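Local coordinates for putative dioxygenase (Nostoc punctiforme, PDB 2PEB), which belongs to the Dopa 4,5-dioxygenase family and probably uses dioxygen at a histidine-bound metal centre, occupied here by zinc, to cleave an aromatic ring, at the interface of chains A and B. Numbering follows the deposited sequence. Chains: chain A/B, putative dioxygenase.

Contact 1: the interface of chains A and B. Residues chain A 66-67, 70-71, 74; chain B 12, 66-67.
B:Phe66 meets its symmetry mate A:Phe66 beside the two-fold axis of the chain pair, where the first turns of the two 66-76 helices come together. The side chains cross at about a right angle, and their ring corners touch, CE2 of A:Phe66 lying 3.3 Å from CE2 of B:Phe66. In B:Phe66 the CG lies opposite the backbone N (chi1 -177°), which carries the ring across to chain A's helix. There A:Pro71 lies over one face, towards the rim, its CG 3.8 Å from CE2 of the ring. A:Val70 CG1 meets the edge in the ring plane. The selenium of A:Met74, here selenomethionine in place of methionine, passes 3.9 Å from CZ of B:Phe66, the two side chains running past each other in opposite directions. Behind the contact B:Phe12 steadies the ring from its own chain: CD1 of B:Phe66 stands 3.3 Å above the plane of the B:Phe12 ring, over its centre, the two rings tilted against each other rather than perpendicular. A broad, flat phenylalanine suits this place because it offers both face and rim to a wall of proline, valine and methionine.

Next to the rings A:Asp67 and B:Asp67 lie side by side and point the same way, their carboxylate planes 7° apart. OD2 of A:Asp67 is 3.2 Å from OD2 of B:Asp67, a pairing that would probably be costly if both groups were charged; protons are not seen. The positive ends of the two helices are likely to ease it. In A:Asp67 the CG sits between the backbone N and carbonyl carbon (chi1 71°), setting the carboxylate beside that of B:Asp67. Two waters tie the pair together crosswise. Water 2 links A:Asp67 N to B:Asp67 OD2, and water 1 is bonded to B:Asp67 N at 2.8 Å and to the carboxylate oxygen OD2 of A:Asp67 at 2.7 Å.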
# COMPACT_ATOMS: atom_id res chain seq x y z
N PHE A 66 6.46 -9.14 4.63
CA PHE A 66 5.80 -8.07 3.92
C PHE A 66 4.95 -8.65 2.81
O PHE A 66 3.75 -8.31 2.71
CB PHE A 66 6.82 -7.02 3.43
CG PHE A 66 6.21 -5.90 2.73
CD1 PHE A 66 5.78 -4.77 3.42
CD2 PHE A 66 6.05 -5.95 1.35
CE1 PHE A 66 5.20 -3.72 2.75
CE2 PHE A 66 5.47 -4.89 0.69
CZ PHE A 66 5.03 -3.77 1.38
N ASP A 67 5.48 -9.64 2.11
CA ASP A 67 4.73 -10.22 0.97
C ASP A 67 3.75 -11.32 1.43
O ASP A 67 3.07 -11.97 0.59
CB ASP A 67 5.66 -10.67 -0.15
CG ASP A 67 6.45 -11.89 0.20
OD1 ASP A 67 6.24 -12.49 1.29
OD2 ASP A 67 7.29 -12.24 -0.65
N VAL A 70 0.85 -8.25 3.88
CA VAL A 70 0.25 -7.13 3.18
C VAL A 70 -0.72 -7.62 2.07
O VAL A 70 -1.90 -7.24 2.05
CB VAL A 70 1.29 -6.13 2.67
CG1 VAL A 70 0.60 -5.03 1.83
CG2 VAL A 70 2.04 -5.48 3.89
N PRO A 71 -0.28 -8.59 1.25
CA PRO A 71 -1.29 -9.19 0.32
C PRO A 71 -2.49 -9.83 1.02
O PRO A 71 -3.62 -9.71 0.52
CB PRO A 71 -0.47 -10.15 -0.50
CG PRO A 71 0.95 -9.64 -0.42
CD PRO A 71 1.06 -9.14 1.01
N MSE A 74 -4.72 -7.01 1.93
CA MSE A 74 -5.32 -6.52 0.69
C MSE A 74 -6.66 -7.17 0.39
O MSE A 74 -7.63 -6.53 -0.01
CB MSE A 74 -4.39 -6.74 -0.49
CG MSE A 74 -3.34 -5.61 -0.66
SE MSE A 74 -1.77 -5.95 -1.70
CE MSE A 74 -2.22 -4.83 -3.08
N PHE B 12 0.96 -8.76 -9.62
CA PHE B 12 0.52 -7.42 -9.29
C PHE B 12 0.79 -6.45 -10.45
O PHE B 12 1.71 -6.67 -11.25
CB PHE B 12 1.28 -6.87 -8.06
CG PHE B 12 1.07 -7.67 -6.83
CD1 PHE B 12 1.83 -8.81 -6.58
CD2 PHE B 12 0.06 -7.31 -5.93
CE1 PHE B 12 1.62 -9.57 -5.43
CE2 PHE B 12 -0.16 -8.06 -4.75
CZ PHE B 12 0.58 -9.19 -4.52
N PHE B 66 6.90 -8.62 -5.09
CA PHE B 66 6.09 -7.68 -4.33
C PHE B 66 6.91 -7.01 -3.22
O PHE B 66 6.81 -5.76 -3.04
CB PHE B 66 4.87 -8.40 -3.77
CG PHE B 66 3.93 -7.51 -3.03
CD1 PHE B 66 2.94 -6.74 -3.69
CD2 PHE B 66 3.99 -7.42 -1.65
CE1 PHE B 66 2.04 -5.92 -3.02
CE2 PHE B 66 3.11 -6.58 -0.97
CZ PHE B 66 2.10 -5.88 -1.66
N ASP B 67 7.70 -7.79 -2.49
CA ASP B 67 8.51 -7.26 -1.37
C ASP B 67 9.82 -6.64 -1.80
O ASP B 67 10.60 -6.17 -0.95
CB ASP B 67 8.75 -8.32 -0.28
CG ASP B 67 9.73 -9.40 -0.69
OD1 ASP B 67 10.40 -9.31 -1.74
OD2 ASP B 67 9.82 -10.39 0.09
O HOH W 1 7.71 -10.60 -2.80
O HOH W 2 8.28 -10.30 2.31

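Contact 2: the interface of chains A and B. Residues chain A 66, 70, 74, 100, 102; chain B 70, 74, 100, 102.
Strand 100-102 of each chain, in this Dopa 4,5-dioxygenase family fold, faces its symmetry mate and the partner's helix 66-76, making an apolar core around the two-fold axis. Leucines 100 and 102, alternate residues of a strand, both send their side chains to this side. A:Leu100 and B:Leu100 bury more surface here than the other residues of the patch, and their methyls meet each other, CD2 of A:Leu100 lying 3.9 Å from CD2 of B:Leu100. Each also packs its CB against a methyl of the opposite Leu102. CD2 of A:Leu102 is 3.2 Å from CB of B:Leu100, and the twin pair, A:Leu100 CB and B:Leu102 CD2, is 3.4 Å apart; both are tighter than ordinary van der Waals packing. B:Leu100 holds its CG between the backbone N and the carbonyl carbon (chi1 67°), a sterically costly choice that brings the branched end in among the partner's side chains. Leucine suits this place: its forked tip can touch the mate leucine and the methionine together.

The helices supply the flanks. The chain of A:Met74 bends at its last torsion (chi3 111°), swinging the methyl CE to 3.7 Å from CD2 of B:Leu100. B:Met74 does the same for A:Leu100, and such a flexible, unbranched side chain can mould itself to the leucine fork. Its selenium also lies 4.0 Å from CZ of A:Phe66, past which it slides in the opposite direction. The A:Phe66 ring, with CG2 of its own A:Val70 over one face, comes at about a right angle to B:Val70, whose CG1 is 3.9 Å from CZ. An alanine in place of A:Phe66 would probably open a gap beside B:Val70 and leave the selenium of B:Met74 without one of its packing partners. The same B:Val70 methyl, CG1, also approaches CD2 of A:Leu100.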
# COMPACT_ATOMS: atom_id res chain seq x y z
N PHE A 66 6.46 -9.14 4.63
CA PHE A 66 5.80 -8.07 3.92
C PHE A 66 4.95 -8.65 2.81
O PHE A 66 3.75 -8.31 2.71
CB PHE A 66 6.82 -7.02 3.43
CG PHE A 66 6.21 -5.90 2.73
CD1 PHE A 66 5.78 -4.77 3.42
CD2 PHE A 66 6.05 -5.95 1.35
CE1 PHE A 66 5.20 -3.72 2.75
CE2 PHE A 66 5.47 -4.89 0.69
CZ PHE A 66 5.03 -3.77 1.38
N VAL A 70 0.85 -8.25 3.88
CA VAL A 70 0.25 -7.13 3.18
C VAL A 70 -0.72 -7.62 2.07
O VAL A 70 -1.90 -7.24 2.05
CB VAL A 70 1.29 -6.13 2.67
CG1 VAL A 70 0.60 -5.03 1.83
CG2 VAL A 70 2.04 -5.48 3.89
N MSE A 74 -4.72 -7.01 1.93
CA MSE A 74 -5.32 -6.52 0.69
C MSE A 74 -6.66 -7.17 0.39
O MSE A 74 -7.63 -6.53 -0.01
CB MSE A 74 -4.39 -6.74 -0.49
CG MSE A 74 -3.34 -5.61 -0.66
SE MSE A 74 -1.77 -5.95 -1.70
CE MSE A 74 -2.22 -4.83 -3.08
N LEU A 100 2.12 3.38 3.05
CA LEU A 100 1.04 3.10 2.11
C LEU A 100 -0.24 2.89 2.88
O LEU A 100 -0.19 2.57 4.08
CB LEU A 100 1.37 1.85 1.29
CG LEU A 100 1.44 0.52 1.99
CD1 LEU A 100 0.04 -0.04 2.30
CD2 LEU A 100 2.33 -0.45 1.13
N LEU A 102 -4.17 0.98 2.77
CA LEU A 102 -5.23 0.11 2.29
C LEU A 102 -6.54 0.75 2.74
O LEU A 102 -6.66 1.13 3.89
CB LEU A 102 -5.08 -1.29 2.87
CG LEU A 102 -3.67 -1.88 2.91
CD1 LEU A 102 -3.79 -3.30 3.44
CD2 LEU A 102 -2.99 -1.86 1.55
N VAL B 70 7.60 -3.00 -4.16
CA VAL B 70 6.74 -2.12 -3.40
C VAL B 70 7.50 -1.35 -2.34
O VAL B 70 7.34 -0.14 -2.26
CB VAL B 70 5.42 -2.81 -2.89
CG1 VAL B 70 4.60 -1.86 -2.05
CG2 VAL B 70 4.58 -3.38 -4.13
N MSE B 74 7.91 2.62 -2.03
CA MSE B 74 7.62 3.30 -0.76
C MSE B 74 8.66 4.37 -0.47
O MSE B 74 8.32 5.49 -0.02
CB MSE B 74 7.49 2.29 0.40
CG MSE B 74 6.25 1.47 0.28
SE MSE B 74 6.22 0.02 1.39
CE MSE B 74 5.41 1.03 2.91
N LEU B 100 -3.82 -1.10 -2.98
CA LEU B 100 -3.27 -0.13 -2.06
C LEU B 100 -2.76 1.07 -2.83
O LEU B 100 -2.52 1.00 -4.03
CB LEU B 100 -2.09 -0.80 -1.34
CG LEU B 100 -0.82 -1.18 -2.11
CD1 LEU B 100 0.08 -0.04 -2.34
CD2 LEU B 100 -0.02 -2.32 -1.39
N LEU B 102 0.21 4.26 -2.71
CA LEU B 102 1.33 5.06 -2.22
C LEU B 102 1.03 6.49 -2.64
O LEU B 102 0.58 6.73 -3.77
CB LEU B 102 2.65 4.58 -2.81
CG LEU B 102 2.95 3.09 -2.77
CD1 LEU B 102 4.12 2.79 -3.72
CD2 LEU B 102 3.30 2.62 -1.38

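Contact 1 and contact 2 are neighbouring stretches of one two-fold interface, the centres of their C-alpha atoms about 7 Å apart. They share A:Phe66, A:Val70 and A:Met74, all from helix 66-76, which therefore serves both. Contact 1 joins the helix starts and brings in ordered water, whereas contact 2 adds strand 100-102 and is lined by leucine, valine and selenomethionine side chains with the ring of A:Phe66. Because the patches are continuous, a shift of one helix would probably disturb both. The two-fold symmetric, apolar packing is compatible with a dimer, although the crystal structure alone does not show the state in solution.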